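Local coordinates for protein Baccell_00875 (Bacteroides cellulosilyticus DSM 14838, PDB 5NO8) that probably acts as a polysaccharide lyase that removes L-rhamnose caps from the glucuronic acid of complex arabinogalactan proteins, at residues P35-I40 with W72-F77; R88-P93 with V103-G108. All blocks are in the same frame, centred on the assembly; numbering follows the deposited sequence. Where two conformers were deposited one is given.

Interaction 1: P35-I40 with W72-F77; sequences PSTGAI and WGLGYF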
loop_
_atom_site.group_PDB
_atom_site.type_symbol
_atom_site.label_atom_id
_atom_site.label_comp_id
_atom_site.label_asym_id
_atom_site.label_seq_id
_atom_site.Cartn_x
_atom_site.Cartn_y
_atom_site.Cartn_z
ATOM N N PRO A 35 -19.130 -21.647 -19.915
ATOM C CA PRO A 35 -19.331 -23.026 -20.384
ATOM C C PRO A 35 -18.210 -23.613 -21.241
ATOM O O PRO A 35 -18.166 -24.849 -21.395
ATOM C CB PRO A 35 -20.648 -22.936 -21.203
ATOM C CG PRO A 35 -20.677 -21.548 -21.688
ATOM C CD PRO A 35 -20.025 -20.700 -20.611
ATOM N N SER A 36 -17.315 -22.779 -21.773
ATOM C CA SER A 36 -16.187 -23.251 -22.581
ATOM C C SER A 36 -14.905 -23.481 -21.781
ATOM O O SER A 36 -14.088 -24.325 -22.180
ATOM C CB SER A 36 -15.868 -22.260 -23.691
ATOM O OG SER A 36 -17.001 -21.999 -24.499
ATOM N N THR A 37 -14.692 -22.691 -20.717
ATOM C CA THR A 37 -13.466 -22.813 -19.904
ATOM C C THR A 37 -13.691 -23.438 -18.537
ATOM O O THR A 37 -12.756 -23.942 -17.953
ATOM C CB THR A 37 -12.777 -21.433 -19.701
ATOM O OG1 THR A 37 -13.606 -20.608 -18.904
ATOM C CG2 THR A 37 -12.466 -20.716 -21.012
ATOM N N GLY A 38 -14.923 -23.391 -18.024
ATOM C CA GLY A 38 -15.228 -23.791 -16.673
ATOM C C GLY A 38 -14.893 -22.777 -15.583
ATOM O O GLY A 38 -15.140 -23.053 -14.415
ATOM N N ALA A 39 -14.347 -21.623 -15.956
ATOM C CA ALA A 39 -14.049 -20.558 -14.994
ATOM C C ALA A 39 -15.313 -19.907 -14.443
ATOM O O ALA A 39 -16.370 -19.921 -15.080
ATOM C CB ALA A 39 -13.218 -19.479 -15.645
ATOM N N ILE A 40 -15.195 -19.303 -13.276
ATOM C CA ILE A 40 -16.249 -18.439 -12.776
ATOM C C ILE A 40 -16.130 -17.112 -13.478
ATOM O O ILE A 40 -15.163 -16.388 -13.276
ATOM C CB ILE A 40 -16.182 -18.260 -11.254
ATOM C CG1 ILE A 40 -16.402 -19.607 -10.596
ATOM C CG2 ILE A 40 -17.216 -17.214 -10.802
ATOM C CD1 ILE A 40 -16.144 -19.644 -9.109
ATOM N N TRP A 72 -11.481 -16.811 -13.289
ATOM C CA TRP A 72 -11.355 -17.346 -11.927
ATOM C C TRP A 72 -11.380 -18.859 -11.954
ATOM O O TRP A 72 -12.327 -19.490 -12.493
ATOM C CB TRP A 72 -12.510 -16.834 -11.064
ATOM C CG TRP A 72 -12.523 -17.348 -9.687
ATOM C CD1 TRP A 72 -12.746 -18.634 -9.299
ATOM C CD2 TRP A 72 -12.351 -16.600 -8.495
ATOM N NE1 TRP A 72 -12.711 -18.739 -7.942
ATOM C CE2 TRP A 72 -12.491 -17.495 -7.420
ATOM C CE3 TRP A 72 -12.114 -15.249 -8.220
ATOM C CZ2 TRP A 72 -12.335 -17.100 -6.096
ATOM C CZ3 TRP A 72 -11.994 -14.857 -6.894
ATOM C CH2 TRP A 72 -12.091 -15.773 -5.859
ATOM N N GLY A 73 -10.361 -19.483 -11.374
ATOM C CA GLY A 73 -10.332 -20.938 -11.322
ATOM C C GLY A 73 -9.468 -21.589 -12.375
ATOM O O GLY A 73 -9.147 -22.788 -12.258
ATOM N N LEU A 74 -9.091 -20.832 -13.402
ATOM C CA LEU A 74 -8.068 -21.235 -14.318
ATOM C C LEU A 74 -6.718 -20.972 -13.666
ATOM O O LEU A 74 -6.641 -20.386 -12.584
ATOM C CB LEU A 74 -8.194 -20.547 -15.665
ATOM C CG LEU A 74 -9.565 -20.743 -16.335
ATOM C CD1 LEU A 74 -9.522 -20.060 -17.688
ATOM C CD2 LEU A 74 -9.975 -22.211 -16.430
ATOM N N GLY A 75 -5.664 -21.467 -14.278
ATOM C CA GLY A 75 -4.344 -21.310 -13.652
ATOM C C GLY A 75 -3.250 -21.904 -14.475
ATOM O O GLY A 75 -3.421 -22.158 -15.672
ATOM N N TYR A 76 -2.114 -22.116 -13.826
ATOM C CA TYR A 76 -0.905 -22.554 -14.494
ATOM C C TYR A 76 0.079 -23.200 -13.541
ATOM O O TYR A 76 -0.037 -23.087 -12.330
ATOM C CB TYR A 76 -0.241 -21.356 -15.222
ATOM C CG TYR A 76 0.042 -20.174 -14.317
ATOM C CD1 TYR A 76 1.192 -20.125 -13.550
ATOM C CD2 TYR A 76 -0.852 -19.102 -14.225
ATOM C CE1 TYR A 76 1.441 -19.042 -12.723
ATOM C CE2 TYR A 76 -0.623 -18.019 -13.377
ATOM C CZ TYR A 76 0.545 -17.993 -12.643
ATOM O OH TYR A 76 0.793 -16.938 -11.818
ATOM N N PHE A 77 1.047 -23.903 -14.113
ATOM C CA PHE A 77 2.119 -24.505 -13.343
ATOM C C PHE A 77 3.237 -24.833 -14.298
ATOM O O PHE A 77 3.027 -24.971 -15.518
ATOM C CB PHE A 77 1.651 -25.769 -12.601
ATOM C CG PHE A 77 1.084 -26.823 -13.511
ATOM C CD1 PHE A 77 1.920 -27.669 -14.210
ATOM C CD2 PHE A 77 -0.282 -26.938 -13.703
ATOM C CE1 PHE A 77 1.410 -28.638 -15.072
ATOM C CE2 PHE A 77 -0.786 -27.911 -14.560
ATOM C CZ PHE A 77 0.058 -28.747 -15.242
HETATM O O HOH W 1 -13.324 -14.612 -13.540
#
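Ile40 lies alongside the indole of Trp72, the two side chains running the same way, and its CD1 meets the pyrrole part of the ring, 3.6 Å from Trp72 CD1 and nearly as close to NE1. Both torsions help: Ile40 is extended at its tip (chi2 171°), while Trp72 carries CG anti to its backbone N (chi1 178°), which turns the indole alongside the isoleucine. The backbones are tied next to this pair. Ile40 N donates to Trp72 O at 3.0 Å, reaching a lone pair in the carbonyl plane with an N-H...O angle of 152°. A water completes the link, donating to Ile40 O at 2.6 Å and accepting from Trp72 N at 2.9 Å, so one direct bond and one water bridge join the same two residues. Further along, Ala39 CB rests 3.9 Å from Leu74 CG. One methyl of that leucine, CD2, comes 3.6 Å from Thr37 O, and the other, CD1, faces Thr37 CB. Within 35-40, Thr37 to Ala39 form an ST turn: Thr37 OG1, in the crowded position between backbone N and carbonyl carbon, accepts from Ala39 N at 3.2 Å. Here the loop joining strands 29-33 and 40-45 is pinned to the lead-in of strand 75-81. Strand 122-131 lines the Ile40-Trp72 end, where Glu125 OE1 takes the indole NE1, and Leu74 touches both Trp90 of strand 84-90 and Tyr145 of strand 137-145.

Interaction 2: R88-P93 with V103-G108; sequences REWRIP and VLYREG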
loop_
_atom_site.group_PDB
_atom_site.type_symbol
_atom_site.label_atom_id
_atom_site.label_comp_id
_atom_site.label_asym_id
_atom_site.label_seq_id
_atom_site.Cartn_x
_atom_site.Cartn_y
_atom_site.Cartn_z
ATOM N N ARG A 88 2.451 -25.223 -18.289
ATOM C CA ARG A 88 1.090 -25.504 -18.750
ATOM C C ARG A 88 0.120 -24.508 -18.142
ATOM O O ARG A 88 0.288 -24.078 -16.996
ATOM C CB ARG A 88 0.666 -26.907 -18.347
ATOM C CG ARG A 88 1.644 -28.016 -18.680
ATOM C CD ARG A 88 1.786 -28.245 -20.159
ATOM N NE ARG A 88 0.511 -28.609 -20.807
ATOM C CZ ARG A 88 0.246 -29.735 -21.480
ATOM N NH1 ARG A 88 -0.961 -29.876 -22.026
ATOM N NH2 ARG A 88 1.150 -30.703 -21.639
ATOM N N GLU A 89 -0.899 -24.137 -18.902
ATOM C CA GLU A 89 -1.965 -23.253 -18.420
ATOM C C GLU A 89 -3.234 -24.055 -18.657
ATOM O O GLU A 89 -3.424 -24.553 -19.780
ATOM C CB GLU A 89 -2.011 -21.942 -19.210
ATOM C CG GLU A 89 -0.745 -21.112 -19.118
ATOM C CD GLU A 89 -0.730 -19.951 -20.099
ATOM O OE1 GLU A 89 -0.523 -20.189 -21.316
ATOM O OE2 GLU A 89 -0.924 -18.800 -19.655
ATOM N N TRP A 90 -4.052 -24.261 -17.629
ATOM C CA TRP A 90 -5.321 -24.964 -17.851
ATOM C C TRP A 90 -6.364 -23.961 -18.265
ATOM O O TRP A 90 -6.468 -22.865 -17.693
ATOM C CB TRP A 90 -5.739 -25.863 -16.674
ATOM C CG TRP A 90 -6.130 -25.261 -15.359
ATOM C CD1 TRP A 90 -7.403 -24.941 -14.942
ATOM C CD2 TRP A 90 -5.275 -25.028 -14.238
ATOM N NE1 TRP A 90 -7.376 -24.493 -13.655
ATOM C CE2 TRP A 90 -6.087 -24.540 -13.189
ATOM C CE3 TRP A 90 -3.901 -25.192 -14.013
ATOM C CZ2 TRP A 90 -5.557 -24.183 -11.938
ATOM C CZ3 TRP A 90 -3.384 -24.838 -12.760
ATOM C CH2 TRP A 90 -4.211 -24.337 -11.759
ATOM N N ARG A 91 -7.110 -24.308 -19.316
ATOM C CA ARG A 91 -8.106 -23.406 -19.869
ATOM C C ARG A 91 -9.284 -24.161 -20.491
ATOM O O ARG A 91 -10.401 -23.702 -20.368
ATOM C CB ARG A 91 -7.485 -22.484 -20.942
ATOM C CG ARG A 91 -8.463 -21.413 -21.435
ATOM C CD ARG A 91 -7.829 -20.443 -22.422
ATOM N NE ARG A 91 -7.753 -21.067 -23.726
ATOM C CZ ARG A 91 -8.713 -21.050 -24.654
ATOM N NH1 ARG A 91 -9.857 -20.382 -24.488
ATOM N NH2 ARG A 91 -8.504 -21.709 -25.777
ATOM N N ILE A 92 -9.037 -25.292 -21.134
ATOM C CA ILE A 92 -10.107 -26.067 -21.791
ATOM C C ILE A 92 -10.272 -27.394 -21.053
ATOM O O ILE A 92 -9.388 -28.224 -21.099
ATOM C CB ILE A 92 -9.777 -26.329 -23.270
ATOM C CG1 ILE A 92 -9.560 -24.995 -24.035
ATOM C CG2 ILE A 92 -10.842 -27.207 -23.922
ATOM C CD1 ILE A 92 -10.729 -24.015 -23.980
ATOM N N PRO A 93 -11.416 -27.591 -20.392
ATOM C CA PRO A 93 -11.651 -28.806 -19.663
ATOM C C PRO A 93 -11.752 -30.021 -20.570
ATOM O O PRO A 93 -12.172 -29.897 -21.735
ATOM C CB PRO A 93 -13.007 -28.582 -18.990
ATOM C CG PRO A 93 -13.430 -27.219 -19.280
ATOM C CD PRO A 93 -12.533 -26.642 -20.295
ATOM N N VAL A 103 -15.404 -29.485 -12.764
ATOM C CA VAL A 103 -14.624 -29.222 -13.952
ATOM C C VAL A 103 -13.312 -29.989 -13.838
ATOM O O VAL A 103 -12.632 -29.937 -12.793
ATOM C CB VAL A 103 -14.356 -27.709 -14.149
ATOM C CG1 VAL A 103 -13.902 -27.437 -15.560
ATOM C CG2 VAL A 103 -15.607 -26.858 -13.871
ATOM N N LEU A 104 -12.965 -30.714 -14.892
ATOM C CA LEU A 104 -11.776 -31.527 -14.928
ATOM C C LEU A 104 -10.903 -31.102 -16.088
ATOM O O LEU A 104 -11.364 -31.015 -17.238
ATOM C CB LEU A 104 -12.179 -32.998 -15.045
ATOM C CG LEU A 104 -11.109 -34.065 -15.035
ATOM C CD1 LEU A 104 -10.323 -33.988 -13.750
ATOM C CD2 LEU A 104 -11.731 -35.456 -15.233
ATOM N N TYR A 105 -9.626 -30.870 -15.794
ATOM C CA TYR A 105 -8.612 -30.513 -16.791
ATOM C C TYR A 105 -7.523 -31.539 -16.701
ATOM O O TYR A 105 -7.272 -32.097 -15.621
ATOM C CB TYR A 105 -7.993 -29.118 -16.500
ATOM C CG TYR A 105 -8.966 -27.996 -16.313
ATOM C CD1 TYR A 105 -9.626 -27.826 -15.088
ATOM C CD2 TYR A 105 -9.292 -27.120 -17.355
ATOM C CE1 TYR A 105 -10.536 -26.810 -14.899
ATOM C CE2 TYR A 105 -10.229 -26.087 -17.175
ATOM C CZ TYR A 105 -10.861 -25.951 -15.955
ATOM O OH TYR A 105 -11.784 -24.956 -15.719
ATOM N N ARG A 106 -6.830 -31.776 -17.813
ATOM C CA ARG A 106 -5.698 -32.682 -17.843
ATOM C C ARG A 106 -4.632 -32.034 -18.701
ATOM O O ARG A 106 -4.826 -31.827 -19.900
ATOM C CB ARG A 106 -6.072 -34.072 -18.358
ATOM C CG ARG A 106 -4.927 -35.063 -18.454
ATOM C CD ARG A 106 -4.344 -35.488 -17.094
ATOM N NE ARG A 106 -3.313 -36.472 -17.325
ATOM C CZ ARG A 106 -3.489 -37.791 -17.398
ATOM N NH1 ARG A 106 -4.657 -38.336 -17.145
ATOM N NH2 ARG A 106 -2.453 -38.573 -17.661
ATOM N N GLU A 107 -3.521 -31.703 -18.057
ATOM C CA GLU A 107 -2.450 -30.950 -18.694
ATOM C C GLU A 107 -1.182 -31.753 -18.492
ATOM O O GLU A 107 -0.566 -31.742 -17.400
ATOM C CB GLU A 107 -2.338 -29.554 -18.082
ATOM C CG GLU A 107 -3.590 -28.678 -18.211
ATOM C CD GLU A 107 -4.014 -28.378 -19.633
ATOM O OE1 GLU A 107 -3.136 -28.309 -20.523
ATOM O OE2 GLU A 107 -5.243 -28.172 -19.843
ATOM N N GLY A 108 -0.818 -32.503 -19.529
ATOM C CA GLY A 108 0.316 -33.415 -19.426
ATOM C C GLY A 108 -0.019 -34.489 -18.408
ATOM O O GLY A 108 -1.108 -35.084 -18.442
HETATM O O HOH W 2 -1.251 -25.941 -21.046
HETATM O O HOH W 3 -6.299 -26.330 -21.228
HETATM O O HOH W 4 -7.466 -29.832 -19.885
#
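Two strands from different beta sheets face each other here, 84-90 and 102-107, running nearly antiparallel at 166° with their axes 7.7 Å apart; side chains and waters, not backbone pairing, join them. Glu107 is the polar hub. Bent at chi2, it brings its carboxylate to the backbone of 89-92, where OE1 accepts from Arg88 NH1 at 3.1 Å in a salt bridge. The bond is bent, and the donor comes from above the carboxylate plane; the two flat groups are turned 72° apart. Arg88, bent at chi2 and chi3, folds its guanidinium over the chain at Glu107 and Gly108. One water accepts from both Arg88 NE and Glu89 N and donates to OE1, so OE1 has a direct and a water-borne donor. OE2 takes water donors: one molecule donates at 2.5 Å and accepts from Arg91 N, while a second water accepts from Arg106 N and has Glu107 OE2 and Ile92 O both within bonding distance as competing acceptors. With this many donors, the carboxylate is probably kept ionised. Next to the carboxylate the contact turns apolar. Trp90 points its edge at the face of Tyr105, centroids 4.5 Å apart and planes at 54°, and Pro93 packs over the opposite face. The polar ends of Trp90 and Tyr105 are satisfied by Gly73 O and Thr37 O respectively. At the far end, Pro93 CB touches Val103 CG1 at 3.7 Å, and directly above the centre of the tyrosine ring sits Trp90 CD1, 3.4 Å from its plane.

Overall arrangement
The two interactions are neighbours, their centres about 8 Å apart, and the aromatic pair of interaction 2 bonds straight into interaction 1. Tyr105 OH lies 2.6 Å from Thr37 O and Trp90 NE1 2.8 Å from Gly73 O, so each ring of 88-93 and 103-108 probably reaches one of the two segments of interaction 1. Strands 75-81 and 84-90 follow one another and pair in one sheet, which also brings Tyr76 CB to 3.3 Å from Arg88 O. Strand 102-107 belongs to the other sheet, so together the contacts fasten sheet to sheet and loop to both. They lie on the same side of the chain's centre, about 29 and 34 Å from it.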